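Local coordinates for glucose-6-phosphate 1-dehydrogenase (Mycobacterium avium, PDB 4LGV), which probably catalyses the NADP-linked oxidation of glucose 6-phosphate to 6-phosphogluconolactone, the entry step of the pentose phosphate pathway, at residues A[273-287]-A[428-442]. Sequence-based numbering, arbitrary orientation.
Sequences ADDLNDKKAEVFRAM and RQLFAREDAIEETWR
Arg428 meets Asp274 where two nearly parallel helices, 273-284 and 434-449, pack side by side in the C-terminal domain of glucose-6-phosphate dehydrogenase; the axes of segments 273-284 and 434-442 lie 9.1 Å apart and cross at 16°. The pair illustrates how arginines from a turn, an N-cap and a third helical turn can clamp two helices, here partly through a salt-bridge network of Asp274, Asp278, Arg428, Arg433 and Asp435. Arg428 NH1 reaches Asp274 OD2 at 3.2 Å from above the carboxylate plane, while its CB rests on the methyl of Ala273. Arg433, the N-cap residue, extends with CG anti to the backbone N (chi1 -164°) and lays one guanidinium face over Asn277 CB. Around the guanidinium rim, NH1 bonds Asp274 OD1, NH1 and NH2 converge on Asp278 OD1 (2.9 Å from NH2), and NE and NH2 take one oxygen each of Asp435, which fixes the rotation of the group. Ala436 CB then touches the edge of the Phe284 ring at CE2. Glu439 CB presses on Phe284 CB, and its OE1 holds Arg442 side-on. Thr440 CG2 sits over the centre of that ring, 3.7 Å from its centroid, in a CH-pi contact. Arg442 NH1 and NH2 both donate to Met287 O, each at 3.0 Å and in the carbonyl plane.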
loop_
_atom_site.group_PDB
_atom_site.type_symbol
_atom_site.label_atom_id
_atom_site.label_comp_id
_atom_site.label_asym_id
_atom_site.label_seq_id
_atom_site.Cartn_x
_atom_site.Cartn_y
_atom_site.Cartn_z
ATOM N N ALA A 273 0.708 -7.786 -29.951
ATOM C CA ALA A 273 1.146 -9.119 -29.520
ATOM C C ALA A 273 2.540 -9.105 -28.923
ATOM O O ALA A 273 2.800 -9.832 -27.971
ATOM C CB ALA A 273 1.066 -10.111 -30.672
ATOM N N ASP A 274 3.462 -8.341 -29.497
ATOM C CA ASP A 274 4.826 -8.378 -28.974
ATOM C C ASP A 274 4.941 -7.661 -27.620
ATOM O O ASP A 274 5.745 -8.049 -26.781
ATOM C CB ASP A 274 5.806 -7.796 -29.977
ATOM C CG ASP A 274 6.217 -8.817 -31.062
ATOM O OD1 ASP A 274 6.339 -10.049 -30.800
ATOM O OD2 ASP A 274 6.416 -8.371 -32.187
ATOM N N ASP A 275 4.112 -6.646 -27.403
ATOM C CA ASP A 275 4.045 -6.019 -26.107
ATOM C C ASP A 275 3.535 -7.028 -25.070
ATOM O O ASP A 275 4.021 -7.070 -23.964
ATOM C CB ASP A 275 3.121 -4.827 -26.171
ATOM C CG ASP A 275 3.633 -3.759 -27.122
ATOM O OD1 ASP A 275 4.862 -3.556 -27.207
ATOM O OD2 ASP A 275 2.778 -3.072 -27.717
ATOM N N LEU A 276 2.565 -7.827 -25.437
ATOM C CA LEU A 276 2.034 -8.807 -24.547
ATOM C C LEU A 276 3.088 -9.898 -24.250
ATOM O O LEU A 276 3.328 -10.273 -23.118
ATOM C CB LEU A 276 0.777 -9.447 -25.166
ATOM C CG LEU A 276 0.297 -10.753 -24.545
ATOM C CD1 LEU A 276 -0.082 -10.533 -23.093
ATOM C CD2 LEU A 276 -0.886 -11.345 -25.335
ATOM N N ASN A 277 3.718 -10.380 -25.299
ATOM C CA ASN A 277 4.749 -11.378 -25.176
ATOM C C ASN A 277 6.029 -10.895 -24.456
ATOM O O ASN A 277 6.626 -11.682 -23.773
ATOM C CB ASN A 277 5.061 -11.946 -26.564
ATOM C CG ASN A 277 3.992 -12.896 -27.026
ATOM O OD1 ASN A 277 3.378 -13.586 -26.223
ATOM N ND2 ASN A 277 3.765 -12.941 -28.309
ATOM N N ASP A 278 6.378 -9.602 -24.553
ATOM C CA ASP A 278 7.394 -9.044 -23.692
ATOM C C ASP A 278 7.004 -9.261 -22.209
ATOM O O ASP A 278 7.847 -9.632 -21.419
ATOM C CB ASP A 278 7.599 -7.535 -23.904
ATOM C CG ASP A 278 8.306 -7.209 -25.202
ATOM O OD1 ASP A 278 8.804 -8.123 -25.889
ATOM O OD2 ASP A 278 8.288 -6.027 -25.607
ATOM N N LYS A 279 5.736 -9.065 -21.842
ATOM C CA LYS A 279 5.399 -9.138 -20.438
ATOM C C LYS A 279 5.409 -10.587 -19.929
ATOM O O LYS A 279 5.816 -10.845 -18.806
ATOM C CB LYS A 279 4.042 -8.513 -20.181
ATOM C CG LYS A 279 3.996 -7.020 -20.461
ATOM C CD LYS A 279 4.730 -6.235 -19.396
ATOM C CE LYS A 279 5.971 -5.559 -19.889
ATOM N NZ LYS A 279 6.604 -4.880 -18.701
ATOM N N LYS A 280 4.955 -11.512 -20.779
ATOM C CA LYS A 280 4.934 -12.882 -20.407
ATOM C C LYS A 280 6.388 -13.366 -20.188
ATOM O O LYS A 280 6.648 -14.039 -19.232
ATOM C CB LYS A 280 4.242 -13.721 -21.473
ATOM C CG LYS A 280 2.729 -13.518 -21.646
ATOM C CD LYS A 280 2.249 -14.706 -22.486
ATOM C CE LYS A 280 1.034 -14.500 -23.346
ATOM N NZ LYS A 280 1.206 -15.147 -24.679
ATOM N N ALA A 281 7.281 -13.031 -21.113
ATOM C CA ALA A 281 8.640 -13.476 -21.030
ATOM C C ALA A 281 9.270 -12.992 -19.723
ATOM O O ALA A 281 9.977 -13.734 -19.078
ATOM C CB ALA A 281 9.467 -12.981 -22.239
ATOM N N GLU A 282 9.017 -11.749 -19.349
ATOM C CA GLU A 282 9.541 -11.241 -18.078
ATOM C C GLU A 282 9.164 -12.115 -16.887
ATOM O O GLU A 282 9.919 -12.182 -15.945
ATOM C CB GLU A 282 8.980 -9.852 -17.741
ATOM C CG GLU A 282 9.567 -8.766 -18.538
ATOM C CD GLU A 282 9.037 -7.399 -18.083
ATOM O OE1 GLU A 282 8.044 -7.275 -17.204
ATOM O OE2 GLU A 282 9.634 -6.455 -18.654
ATOM N N VAL A 283 7.943 -12.647 -16.895
ATOM C CA VAL A 283 7.497 -13.500 -15.816
ATOM C C VAL A 283 8.404 -14.711 -15.755
ATOM O O VAL A 283 8.914 -15.057 -14.713
ATOM C CB VAL A 283 6.050 -13.975 -16.005
ATOM C CG1 VAL A 283 5.681 -15.027 -14.958
ATOM C CG2 VAL A 283 5.082 -12.813 -15.899
ATOM N N PHE A 284 8.561 -15.374 -16.889
ATOM C CA PHE A 284 9.284 -16.649 -16.931
ATOM C C PHE A 284 10.743 -16.429 -16.518
ATOM O O PHE A 284 11.357 -17.306 -15.879
ATOM C CB PHE A 284 9.190 -17.280 -18.334
ATOM C CG PHE A 284 7.804 -17.631 -18.766
ATOM C CD1 PHE A 284 6.913 -18.252 -17.876
ATOM C CD2 PHE A 284 7.383 -17.353 -20.051
ATOM C CE1 PHE A 284 5.642 -18.584 -18.281
ATOM C CE2 PHE A 284 6.094 -17.671 -20.448
ATOM C CZ PHE A 284 5.218 -18.309 -19.566
ATOM N N ARG A 285 11.295 -15.274 -16.867
ATOM C CA ARG A 285 12.715 -14.988 -16.529
ATOM C C ARG A 285 12.952 -14.844 -15.041
ATOM O O ARG A 285 14.077 -14.917 -14.607
ATOM C CB ARG A 285 13.218 -13.765 -17.278
ATOM C CG ARG A 285 13.356 -14.148 -18.746
ATOM C CD ARG A 285 13.845 -13.051 -19.638
ATOM N NE ARG A 285 15.192 -12.676 -19.240
ATOM C CZ ARG A 285 15.776 -11.529 -19.548
ATOM N NH1 ARG A 285 15.126 -10.599 -20.223
ATOM N NH2 ARG A 285 17.019 -11.310 -19.142
ATOM N N ALA A 286 11.902 -14.655 -14.265
ATOM C CA ALA A 286 12.019 -14.516 -12.833
ATOM C C ALA A 286 11.613 -15.802 -12.144
ATOM O O ALA A 286 11.508 -15.835 -10.901
ATOM C CB ALA A 286 11.126 -13.363 -12.317
ATOM N N MET A 287 11.363 -16.845 -12.916
ATOM C CA MET A 287 11.017 -18.144 -12.338
ATOM C C MET A 287 12.238 -19.074 -12.332
ATOM O O MET A 287 12.850 -19.302 -13.347
ATOM C CB MET A 287 9.897 -18.833 -13.149
ATOM C CG MET A 287 8.556 -18.088 -13.135
ATOM S SD MET A 287 7.197 -18.849 -14.041
ATOM C CE MET A 287 6.867 -20.310 -13.032
ATOM N N ARG A 428 -1.244 -12.715 -33.499
ATOM C CA ARG A 428 -0.301 -13.597 -32.816
ATOM C C ARG A 428 -0.450 -13.727 -31.288
ATOM O O ARG A 428 0.417 -14.279 -30.638
ATOM C CB ARG A 428 1.130 -13.151 -33.123
ATOM C CG ARG A 428 1.498 -13.230 -34.616
ATOM C CD ARG A 428 2.657 -12.241 -34.922
ATOM N NE ARG A 428 3.872 -12.689 -34.245
ATOM C CZ ARG A 428 4.831 -11.908 -33.749
ATOM N NH1 ARG A 428 4.747 -10.572 -33.822
ATOM N NH2 ARG A 428 5.897 -12.486 -33.177
ATOM N N GLN A 429 -1.530 -13.203 -30.742
ATOM C CA GLN A 429 -1.710 -13.206 -29.291
ATOM C C GLN A 429 -1.784 -14.606 -28.672
ATOM O O GLN A 429 -1.396 -14.811 -27.538
ATOM C CB GLN A 429 -2.922 -12.338 -28.899
ATOM C CG GLN A 429 -4.263 -12.992 -28.698
ATOM C CD GLN A 429 -5.414 -11.981 -28.517
ATOM O OE1 GLN A 429 -5.212 -10.874 -28.027
ATOM N NE2 GLN A 429 -6.625 -12.379 -28.918
ATOM N N LEU A 430 -2.304 -15.546 -29.439
ATOM C CA LEU A 430 -2.507 -16.904 -28.981
ATOM C C LEU A 430 -1.400 -17.871 -29.393
ATOM O O LEU A 430 -1.535 -19.048 -29.231
ATOM C CB LEU A 430 -3.826 -17.430 -29.512
ATOM C CG LEU A 430 -5.072 -16.590 -29.190
ATOM C CD1 LEU A 430 -6.242 -17.104 -29.990
ATOM C CD2 LEU A 430 -5.356 -16.641 -27.684
ATOM N N PHE A 431 -0.283 -17.335 -29.867
ATOM C CA PHE A 431 0.827 -18.127 -30.330
ATOM C C PHE A 431 2.094 -17.725 -29.572
ATOM O O PHE A 431 2.573 -16.619 -29.679
ATOM C CB PHE A 431 1.002 -17.936 -31.818
ATOM C CG PHE A 431 -0.209 -18.360 -32.635
ATOM C CD1 PHE A 431 -0.413 -19.683 -32.940
ATOM C CD2 PHE A 431 -1.133 -17.431 -33.073
ATOM C CE1 PHE A 431 -1.521 -20.076 -33.655
ATOM C CE2 PHE A 431 -2.243 -17.819 -33.803
ATOM C CZ PHE A 431 -2.426 -19.131 -34.107
ATOM N N ALA A 432 2.628 -18.662 -28.809
ATOM C CA ALA A 432 3.773 -18.410 -27.989
ATOM C C ALA A 432 4.977 -18.002 -28.835
ATOM O O ALA A 432 5.223 -18.516 -29.933
ATOM C CB ALA A 432 4.081 -19.666 -27.160
ATOM N N ARG A 433 5.729 -17.069 -28.303
ATOM C CA ARG A 433 6.895 -16.536 -28.969
ATOM C C ARG A 433 8.123 -17.299 -28.488
ATOM O O ARG A 433 8.129 -17.890 -27.401
ATOM C CB ARG A 433 7.024 -15.050 -28.669
ATOM C CG ARG A 433 7.958 -14.285 -29.589
ATOM C CD ARG A 433 7.937 -12.782 -29.339
ATOM N NE ARG A 433 8.480 -12.427 -28.015
ATOM C CZ ARG A 433 8.441 -11.199 -27.466
ATOM N NH1 ARG A 433 7.902 -10.162 -28.123
ATOM N NH2 ARG A 433 8.950 -10.990 -26.263
ATOM N N GLU A 434 9.149 -17.295 -29.321
ATOM C CA GLU A 434 10.352 -18.094 -29.129
ATOM C C GLU A 434 11.000 -17.951 -27.746
ATOM O O GLU A 434 11.388 -18.940 -27.109
ATOM C CB GLU A 434 11.282 -17.731 -30.291
ATOM C CG GLU A 434 12.779 -17.913 -30.185
ATOM C CD GLU A 434 13.544 -17.096 -31.306
ATOM O OE1 GLU A 434 14.336 -16.190 -30.980
ATOM O OE2 GLU A 434 13.363 -17.329 -32.529
ATOM N N ASP A 435 11.136 -16.722 -27.285
ATOM C CA ASP A 435 11.793 -16.478 -25.996
ATOM C C ASP A 435 10.990 -17.165 -24.855
ATOM O O ASP A 435 11.566 -17.776 -23.986
ATOM C CB ASP A 435 11.995 -14.981 -25.751
ATOM C CG ASP A 435 10.677 -14.148 -25.857
ATOM O OD1 ASP A 435 9.596 -14.619 -26.304
ATOM O OD2 ASP A 435 10.737 -12.977 -25.524
ATOM N N ALA A 436 9.672 -17.116 -24.914
ATOM C CA ALA A 436 8.852 -17.789 -23.902
ATOM C C ALA A 436 8.974 -19.313 -23.991
ATOM O O ALA A 436 9.056 -20.019 -22.990
ATOM C CB ALA A 436 7.406 -17.379 -24.063
ATOM N N ILE A 437 9.008 -19.815 -25.206
ATOM C CA ILE A 437 9.179 -21.229 -25.397
ATOM C C ILE A 437 10.465 -21.697 -24.684
ATOM O O ILE A 437 10.446 -22.668 -23.932
ATOM C CB ILE A 437 9.160 -21.563 -26.910
ATOM C CG1 ILE A 437 7.809 -21.148 -27.552
ATOM C CG2 ILE A 437 9.739 -22.957 -27.164
ATOM C CD1 ILE A 437 6.850 -22.251 -27.863
ATOM N N GLU A 438 11.566 -21.008 -24.928
ATOM C CA GLU A 438 12.857 -21.411 -24.376
ATOM C C GLU A 438 12.909 -21.267 -22.864
ATOM O O GLU A 438 13.408 -22.131 -22.195
ATOM C CB GLU A 438 13.981 -20.663 -25.071
ATOM C CG GLU A 438 14.024 -21.092 -26.522
ATOM C CD GLU A 438 15.280 -20.683 -27.293
ATOM O OE1 GLU A 438 16.309 -20.355 -26.658
ATOM O OE2 GLU A 438 15.215 -20.762 -28.562
ATOM N N GLU A 439 12.316 -20.232 -22.320
ATOM C CA GLU A 439 12.246 -20.111 -20.884
ATOM C C GLU A 439 11.398 -21.198 -20.259
ATOM O O GLU A 439 11.746 -21.711 -19.213
ATOM C CB GLU A 439 11.647 -18.759 -20.455
ATOM C CG GLU A 439 12.531 -17.544 -20.708
ATOM C CD GLU A 439 13.866 -17.591 -20.011
ATOM O OE1 GLU A 439 13.975 -18.055 -18.852
ATOM O OE2 GLU A 439 14.843 -17.186 -20.647
ATOM N N THR A 440 10.278 -21.559 -20.866
ATOM C CA THR A 440 9.429 -22.590 -20.254
ATOM C C THR A 440 10.065 -23.961 -20.330
ATOM O O THR A 440 9.885 -24.760 -19.419
ATOM C CB THR A 440 8.014 -22.631 -20.821
ATOM O OG1 THR A 440 8.069 -22.733 -22.233
ATOM C CG2 THR A 440 7.270 -21.328 -20.448
ATOM N N TRP A 441 10.832 -24.226 -21.392
ATOM C CA TRP A 441 11.610 -25.473 -21.453
ATOM C C TRP A 441 12.693 -25.500 -20.368
ATOM O O TRP A 441 12.854 -26.512 -19.702
ATOM C CB TRP A 441 12.240 -25.705 -22.841
ATOM C CG TRP A 441 11.236 -26.255 -23.877
ATOM C CD1 TRP A 441 10.830 -25.636 -25.026
ATOM C CD2 TRP A 441 10.509 -27.465 -23.793
ATOM N NE1 TRP A 441 9.899 -26.391 -25.672
ATOM C CE2 TRP A 441 9.663 -27.518 -24.930
ATOM C CE3 TRP A 441 10.451 -28.503 -22.851
ATOM C CZ2 TRP A 441 8.796 -28.586 -25.171
ATOM C CZ3 TRP A 441 9.595 -29.572 -23.094
ATOM C CH2 TRP A 441 8.783 -29.605 -24.250
ATOM N N ARG A 442 13.381 -24.373 -20.150
ATOM C CA ARG A 442 14.358 -24.306 -19.057
ATOM C C ARG A 442 13.678 -24.627 -17.730
ATOM O O ARG A 442 14.192 -25.409 -16.939
ATOM C CB ARG A 442 14.970 -22.910 -18.977
ATOM C CG ARG A 442 15.813 -22.679 -17.720
ATOM C CD ARG A 442 16.272 -21.246 -17.554
ATOM N NE ARG A 442 15.173 -20.286 -17.377
ATOM C CZ ARG A 442 14.449 -20.116 -16.270
ATOM N NH1 ARG A 442 14.647 -20.840 -15.191
ATOM N NH2 ARG A 442 13.511 -19.184 -16.228
HETATM O O HOH W 1 4.786 -15.917 -25.652
HETATM O O HOH W 2 6.942 -14.275 -25.049
#